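Local coordinates for DNA repair protein RAD2 (Saccharomyces cerevisiae, PDB 4Q0W), which cuts single-stranded DNA as a structure-dependent endonuclease of the XPG family and is essential for the incision step of nucleotide excision repair, at residues A[29-34]-A[74-79]; A[168-173]-A[319-324]. All blocks are in the same frame, centred on the assembly; numbering follows the deposited sequence.

Overall arrangement
Contacts 1 and 2 lie one after the other along the chain, their centres 11 Å apart, and both border the acidic metal site of the nuclease core. Contact 1 joins the C-terminal ends of two neighbouring parallel strands in the N-domain and holds Asp29 and Asp76; contact 2 packs the I-domain turn 168-173, with Glu171 and Glu173, against the loop 319-324. The two meet through 168-173: Asp76 OD1 lies 2.6 Å from Ala172 N, and Gly77 N lies 2.7 Å from Met170 O, both probable hydrogen bonds. Asp29 OD2 packs 3.4 Å from CG of Glu173, which binds the calcium ion together with Asp194.

Contact 1: residues A[29-34]-A[74-79]; sequences DASIWI and VFDGGV. With nucleotides of chain C.
Asp29 and Val74 form a parallel bridge at the C-terminal ends of strands 25-29 and 70-75 in the mixed sheet of the nuclease core, with both side chains on the same face. A hydrogen bond from Ala30 N to Val74 O (3.1 Å) joins the strands. Beyond it the chains part: residues 29-34 turn into helix 33-40, whereas the other segment runs on from its strand as a loop.

The turn is an Asx turn built on Asp29, whose OD1 takes two bonds from Ser31. Ser31 N reaches it at 3.1 Å from the anti side, 32° out of the carboxylate plane, while Ser31 OG donates to its syn lone pair at 2.7 Å. For this the hydroxyl sits between its own backbone N and carbonyl carbon (chi1 61°). The other oxygen, OD2, is held by Thr190, so both ends of the carboxylate are tied down. Ser31 CB in turn lies 3.5 Å from OD2 of Asp76, whose OD1 is engaged by Ala172 N. A water links the backbones, accepting from Asp76 N and donating to Ser31 O; it lies in the plane of the Phe75 ring, at the edge.

Ala30 CB sits 4.0 Å above the plane of the Trp33 ring, over its centre, and meets Phe75 CE2 obliquely. Ile32, the N-cap residue, reaches the DNA: its CD1 is 3.7 Å from C1' of DT3 of chain C. Acidic residues at the C-terminal edge of parallel strands are characteristic of the PIN-like nuclease fold, and by similarity Asp29 and Asp76 bind magnesium here.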
loop_
_atom_site.group_PDB
_atom_site.type_symbol
_atom_site.label_atom_id
_atom_site.label_comp_id
_atom_site.label_asym_id
_atom_site.label_seq_id
_atom_site.Cartn_x
_atom_site.Cartn_y
_atom_site.Cartn_z
ATOM N N ASP A 29 10.877 26.880 -14.362
ATOM C CA ASP A 29 10.634 25.726 -15.228
ATOM C C ASP A 29 9.151 25.719 -15.570
ATOM O O ASP A 29 8.320 25.279 -14.776
ATOM C CB ASP A 29 11.073 24.420 -14.530
ATOM C CG ASP A 29 10.565 23.161 -15.238
ATOM O OD1 ASP A 29 10.109 23.247 -16.402
ATOM O OD2 ASP A 29 10.623 22.069 -14.625
ATOM N N ALA A 30 8.809 26.202 -16.760
ATOM C CA ALA A 30 7.403 26.364 -17.099
ATOM C C ALA A 30 6.964 25.324 -18.112
ATOM O O ALA A 30 5.932 25.488 -18.760
ATOM C CB ALA A 30 7.150 27.766 -17.625
ATOM N N SER A 31 7.748 24.252 -18.218
ATOM C CA SER A 31 7.575 23.219 -19.245
ATOM C C SER A 31 6.206 22.517 -19.265
ATOM O O SER A 31 5.743 22.100 -20.329
ATOM C CB SER A 31 8.687 22.167 -19.114
ATOM O OG SER A 31 8.637 21.517 -17.843
ATOM N N ILE A 32 5.563 22.367 -18.110
ATOM C CA ILE A 32 4.272 21.674 -18.077
ATOM C C ILE A 32 3.101 22.547 -17.602
ATOM O O ILE A 32 1.990 22.050 -17.395
ATOM C CB ILE A 32 4.316 20.361 -17.241
ATOM C CG1 ILE A 32 4.545 20.661 -15.762
ATOM C CG2 ILE A 32 5.364 19.400 -17.778
ATOM C CD1 ILE A 32 4.081 19.549 -14.845
ATOM N N TRP A 33 3.346 23.841 -17.430
ATOM C CA TRP A 33 2.294 24.760 -16.987
ATOM C C TRP A 33 1.053 24.751 -17.896
ATOM O O TRP A 33 -0.083 24.677 -17.412
ATOM C CB TRP A 33 2.835 26.191 -16.906
ATOM C CG TRP A 33 3.737 26.453 -15.738
ATOM C CD1 TRP A 33 4.431 25.526 -14.987
ATOM C CD2 TRP A 33 4.036 27.732 -15.174
ATOM N NE1 TRP A 33 5.147 26.169 -13.995
ATOM C CE2 TRP A 33 4.914 27.519 -14.086
ATOM C CE3 TRP A 33 3.641 29.042 -15.480
ATOM C CZ2 TRP A 33 5.404 28.569 -13.306
ATOM C CZ3 TRP A 33 4.129 30.083 -14.700
ATOM C CH2 TRP A 33 5.008 29.840 -13.631
ATOM N N ILE A 34 1.261 24.829 -19.208
ATOM C CA ILE A 34 0.109 24.932 -20.113
ATOM C C ILE A 34 -0.792 23.710 -19.968
ATOM O O ILE A 34 -1.991 23.847 -19.699
ATOM C CB ILE A 34 0.515 25.120 -21.580
ATOM C CG1 ILE A 34 1.206 26.467 -21.782
ATOM C CG2 ILE A 34 -0.712 25.060 -22.490
ATOM C CD1 ILE A 34 1.793 26.633 -23.178
ATOM N N VAL A 74 11.774 29.122 -18.636
ATOM C CA VAL A 74 12.423 28.123 -19.481
ATOM C C VAL A 74 11.384 27.148 -20.003
ATOM O O VAL A 74 10.601 26.585 -19.219
ATOM C CB VAL A 74 13.541 27.367 -18.727
ATOM C CG1 VAL A 74 14.221 26.355 -19.660
ATOM C CG2 VAL A 74 14.565 28.350 -18.191
ATOM N N PHE A 75 11.366 26.971 -21.327
ATOM C CA PHE A 75 10.456 26.033 -21.977
ATOM C C PHE A 75 11.205 24.806 -22.513
ATOM O O PHE A 75 12.402 24.886 -22.792
ATOM C CB PHE A 75 9.699 26.734 -23.117
ATOM C CG PHE A 75 8.777 27.833 -22.642
ATOM C CD1 PHE A 75 9.243 29.133 -22.484
ATOM C CD2 PHE A 75 7.450 27.556 -22.331
ATOM C CE1 PHE A 75 8.396 30.147 -22.042
ATOM C CE2 PHE A 75 6.593 28.565 -21.884
ATOM C CZ PHE A 75 7.068 29.857 -21.737
ATOM N N ASP A 76 10.504 23.676 -22.641
ATOM C CA ASP A 76 11.086 22.480 -23.259
ATOM C C ASP A 76 11.327 22.698 -24.748
ATOM O O ASP A 76 10.513 23.339 -25.423
ATOM C CB ASP A 76 10.127 21.294 -23.141
ATOM C CG ASP A 76 10.277 20.537 -21.843
ATOM O OD1 ASP A 76 11.299 20.711 -21.141
ATOM O OD2 ASP A 76 9.358 19.756 -21.529
ATOM N N GLY A 77 12.436 22.168 -25.258
ATOM C CA GLY A 77 12.588 21.964 -26.690
ATOM C C GLY A 77 12.155 20.539 -26.999
ATOM O O GLY A 77 10.991 20.174 -26.798
ATOM N N GLY A 78 13.091 19.706 -27.434
ATOM C CA GLY A 78 12.743 18.344 -27.787
ATOM C C GLY A 78 12.564 17.387 -26.613
ATOM O O GLY A 78 12.809 17.727 -25.446
ATOM N N VAL A 79 12.113 16.178 -26.931
ATOM C CA VAL A 79 12.088 15.090 -25.968
ATOM C C VAL A 79 13.290 14.210 -26.285
ATOM O O VAL A 79 13.431 13.733 -27.419
ATOM C CB VAL A 79 10.792 14.276 -26.083
ATOM C CG1 VAL A 79 10.831 13.080 -25.137
ATOM C CG2 VAL A 79 9.573 15.172 -25.802
ATOM P P DT C 3 1.611 13.372 -19.854
ATOM O "O5'" DT C 3 1.341 14.850 -19.289
ATOM C "C5'" DT C 3 2.326 15.873 -19.433
ATOM C "C4'" DT C 3 2.675 16.474 -18.085
ATOM O "O4'" DT C 3 1.528 17.135 -17.514
ATOM C "C3'" DT C 3 3.087 15.436 -17.055
ATOM O "O3'" DT C 3 4.502 15.415 -16.989
ATOM C "C2'" DT C 3 2.473 15.890 -15.733
ATOM C "C1'" DT C 3 1.606 17.082 -16.103
ATOM N N1 DT C 3 0.211 16.983 -15.609
ATOM C C2 DT C 3 -0.174 17.719 -14.509
ATOM O O2 DT C 3 0.584 18.451 -13.899
ATOM N N3 DT C 3 -1.491 17.572 -14.157
ATOM C C4 DT C 3 -2.425 16.764 -14.786
ATOM O O4 DT C 3 -3.588 16.685 -14.394
ATOM C C5 DT C 3 -1.942 16.018 -15.925
ATOM C C7 DT C 3 -2.866 15.116 -16.686
ATOM C C6 DT C 3 -0.663 16.161 -16.282
HETATM O O HOH W 1 7.580 23.692 -22.489
#

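Contact 2: residues A[168-173]-A[319-324]. With CA (calcium ion), chain E.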
loop_
_atom_site.group_PDB
_atom_site.type_symbol
_atom_site.label_atom_id
_atom_site.label_comp_id
_atom_site.label_asym_id
_atom_site.label_seq_id
_atom_site.Cartn_x
_atom_site.Cartn_y
_atom_site.Cartn_z
ATOM N N ALA A 168 14.756 25.643 -24.034
ATOM C CA ALA A 168 15.850 24.687 -23.900
ATOM C C ALA A 168 15.946 23.859 -25.175
ATOM O O ALA A 168 14.925 23.571 -25.787
ATOM C CB ALA A 168 15.603 23.768 -22.711
ATOM N N PRO A 169 17.169 23.465 -25.562
ATOM C CA PRO A 169 17.360 22.532 -26.680
ATOM C C PRO A 169 16.510 21.285 -26.461
ATOM O O PRO A 169 15.852 20.805 -27.390
ATOM C CB PRO A 169 18.844 22.170 -26.582
ATOM C CG PRO A 169 19.479 23.350 -25.930
ATOM C CD PRO A 169 18.453 23.899 -24.973
ATOM N N MET A 170 16.507 20.788 -25.222
ATOM C CA MET A 170 15.721 19.612 -24.869
ATOM C C MET A 170 14.894 19.858 -23.603
ATOM O O MET A 170 13.902 20.588 -23.647
ATOM C CB MET A 170 16.629 18.384 -24.728
ATOM C CG MET A 170 17.136 17.851 -26.070
ATOM S SD MET A 170 15.831 16.935 -26.942
ATOM C CE MET A 170 16.662 16.588 -28.502
ATOM N N GLU A 171 15.285 19.246 -22.484
ATOM C CA GLU A 171 14.495 19.359 -21.256
ATOM C C GLU A 171 14.728 20.677 -20.507
ATOM O O GLU A 171 15.867 21.114 -20.315
ATOM C CB GLU A 171 14.738 18.166 -20.333
ATOM C CG GLU A 171 13.921 16.943 -20.730
ATOM C CD GLU A 171 14.468 15.663 -20.145
ATOM O OE1 GLU A 171 15.650 15.360 -20.413
ATOM O OE2 GLU A 171 13.721 14.965 -19.420
ATOM N N ALA A 172 13.638 21.308 -20.091
ATOM C CA ALA A 172 13.728 22.590 -19.395
ATOM C C ALA A 172 14.501 22.493 -18.072
ATOM O O ALA A 172 15.319 23.366 -17.772
ATOM C CB ALA A 172 12.344 23.163 -19.176
ATOM N N GLU A 173 14.252 21.435 -17.298
ATOM C CA GLU A 173 14.903 21.273 -15.995
ATOM C C GLU A 173 16.412 21.191 -16.141
ATOM O O GLU A 173 17.146 21.724 -15.311
ATOM C CB GLU A 173 14.423 20.011 -15.259
ATOM C CG GLU A 173 12.949 19.739 -15.345
ATOM C CD GLU A 173 12.626 18.768 -16.453
ATOM O OE1 GLU A 173 12.232 19.221 -17.552
ATOM O OE2 GLU A 173 12.784 17.548 -16.226
ATOM N N ARG A 319 25.230 14.651 -19.029
ATOM C CA ARG A 319 25.530 15.458 -20.206
ATOM C C ARG A 319 24.292 15.745 -21.026
ATOM O O ARG A 319 24.259 15.462 -22.219
ATOM C CB ARG A 319 26.574 14.761 -21.094
ATOM C CG ARG A 319 27.956 14.669 -20.461
ATOM C CD ARG A 319 28.916 13.828 -21.300
ATOM N NE ARG A 319 29.115 14.376 -22.635
ATOM C CZ ARG A 319 28.641 13.830 -23.752
ATOM N NH1 ARG A 319 27.941 12.710 -23.702
ATOM N NH2 ARG A 319 28.872 14.404 -24.928
ATOM N N PRO A 320 23.270 16.340 -20.398
ATOM C CA PRO A 320 22.094 16.661 -21.208
ATOM C C PRO A 320 22.433 17.715 -22.265
ATOM O O PRO A 320 23.427 18.436 -22.164
ATOM C CB PRO A 320 21.121 17.252 -20.183
ATOM C CG PRO A 320 22.030 17.909 -19.164
ATOM C CD PRO A 320 23.223 16.976 -19.067
ATOM N N GLU A 321 21.600 17.794 -23.285
ATOM C CA GLU A 321 21.783 18.789 -24.321
ATOM C C GLU A 321 21.237 20.102 -23.770
ATOM O O GLU A 321 20.024 20.259 -23.648
ATOM C CB GLU A 321 20.989 18.349 -25.545
ATOM C CG GLU A 321 21.405 18.950 -26.866
ATOM C CD GLU A 321 20.574 18.395 -28.011
ATOM O OE1 GLU A 321 20.388 17.152 -28.060
ATOM O OE2 GLU A 321 20.095 19.199 -28.844
ATOM N N VAL A 322 22.127 21.022 -23.401
ATOM C CA VAL A 322 21.719 22.336 -22.892
ATOM C C VAL A 322 22.477 23.443 -23.626
ATOM O O VAL A 322 23.513 23.189 -24.241
ATOM C CB VAL A 322 21.965 22.489 -21.357
ATOM C CG1 VAL A 322 21.103 21.513 -20.553
ATOM C CG2 VAL A 322 23.448 22.309 -21.016
ATOM N N ASP A 323 21.956 24.666 -23.561
ATOM C CA ASP A 323 22.663 25.832 -24.077
ATOM C C ASP A 323 23.663 26.334 -23.031
ATOM O O ASP A 323 23.292 26.576 -21.875
ATOM C CB ASP A 323 21.655 26.930 -24.429
ATOM C CG ASP A 323 22.311 28.161 -25.029
ATOM O OD1 ASP A 323 23.547 28.309 -24.904
ATOM O OD2 ASP A 323 21.582 28.985 -25.615
ATOM N N HIS A 324 24.927 26.481 -23.429
ATOM C CA HIS A 324 25.996 26.831 -22.490
ATOM C C HIS A 324 26.344 28.321 -22.494
ATOM O O HIS A 324 27.277 28.753 -21.809
ATOM C CB HIS A 324 27.251 26.008 -22.789
ATOM C CG HIS A 324 27.033 24.532 -22.701
ATOM N ND1 HIS A 324 27.225 23.820 -21.536
ATOM C CD2 HIS A 324 26.622 23.634 -23.628
ATOM C CE1 HIS A 324 26.948 22.547 -21.752
ATOM N NE2 HIS A 324 26.580 22.406 -23.013
HETATM CA CA CA E . 11.759 15.601 -16.492
HETATM O O HOH W 2 17.612 21.295 -22.567
HETATM O O HOH W 3 9.558 14.669 -15.882
HETATM O O HOH W 4 9.688 16.535 -17.175
#
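The backbones of 168-173 and 319-324 pass each other at Pro169 and Val322, with CA atoms 5.8 Å apart, and no direct hydrogen bond joins them. The first is a turn leading through the N-cap residue Glu171 into helix 172-181; the second is an irregular loop following helix 311-318. A water links the two backbones, accepting from Met170 N and donating to Glu171 O and to Glu321 O, the last at 2.8 Å.

Pro169 rests its ring carbons against the loop backbone. Its CB is 3.7 Å from Glu321 O, and its CG is 3.7 Å from Asp323 N, whose N-H is bonded to Gln175. Met170 and Glu321 cross obliquely: CG and CE of Met170 both lie near Glu321 OE1, CE at 3.8 Å. Glu321 has CG anti to its backbone N (chi1 -159°); beyond it the chain is extended, and its carboxylate lies beside Pro169 CB (OE2, 3.9 Å) and Met170 CG.

On the metal side of the turn, Glu173 OE2 binds the calcium ion at 2.2 Å; Asp194 and two waters are further ligands. By similarity Glu171 and Glu173 both bind magnesium; here Glu171 OE2 stays 3.6 Å from the calcium ion. With carbons of Pro169 and Met170 making most of the contact and no direct hydrogen bond or salt bridge across it, the polar link between turn and loop rests on the water, while Glu173 binds metal from the same turn without touching the loop.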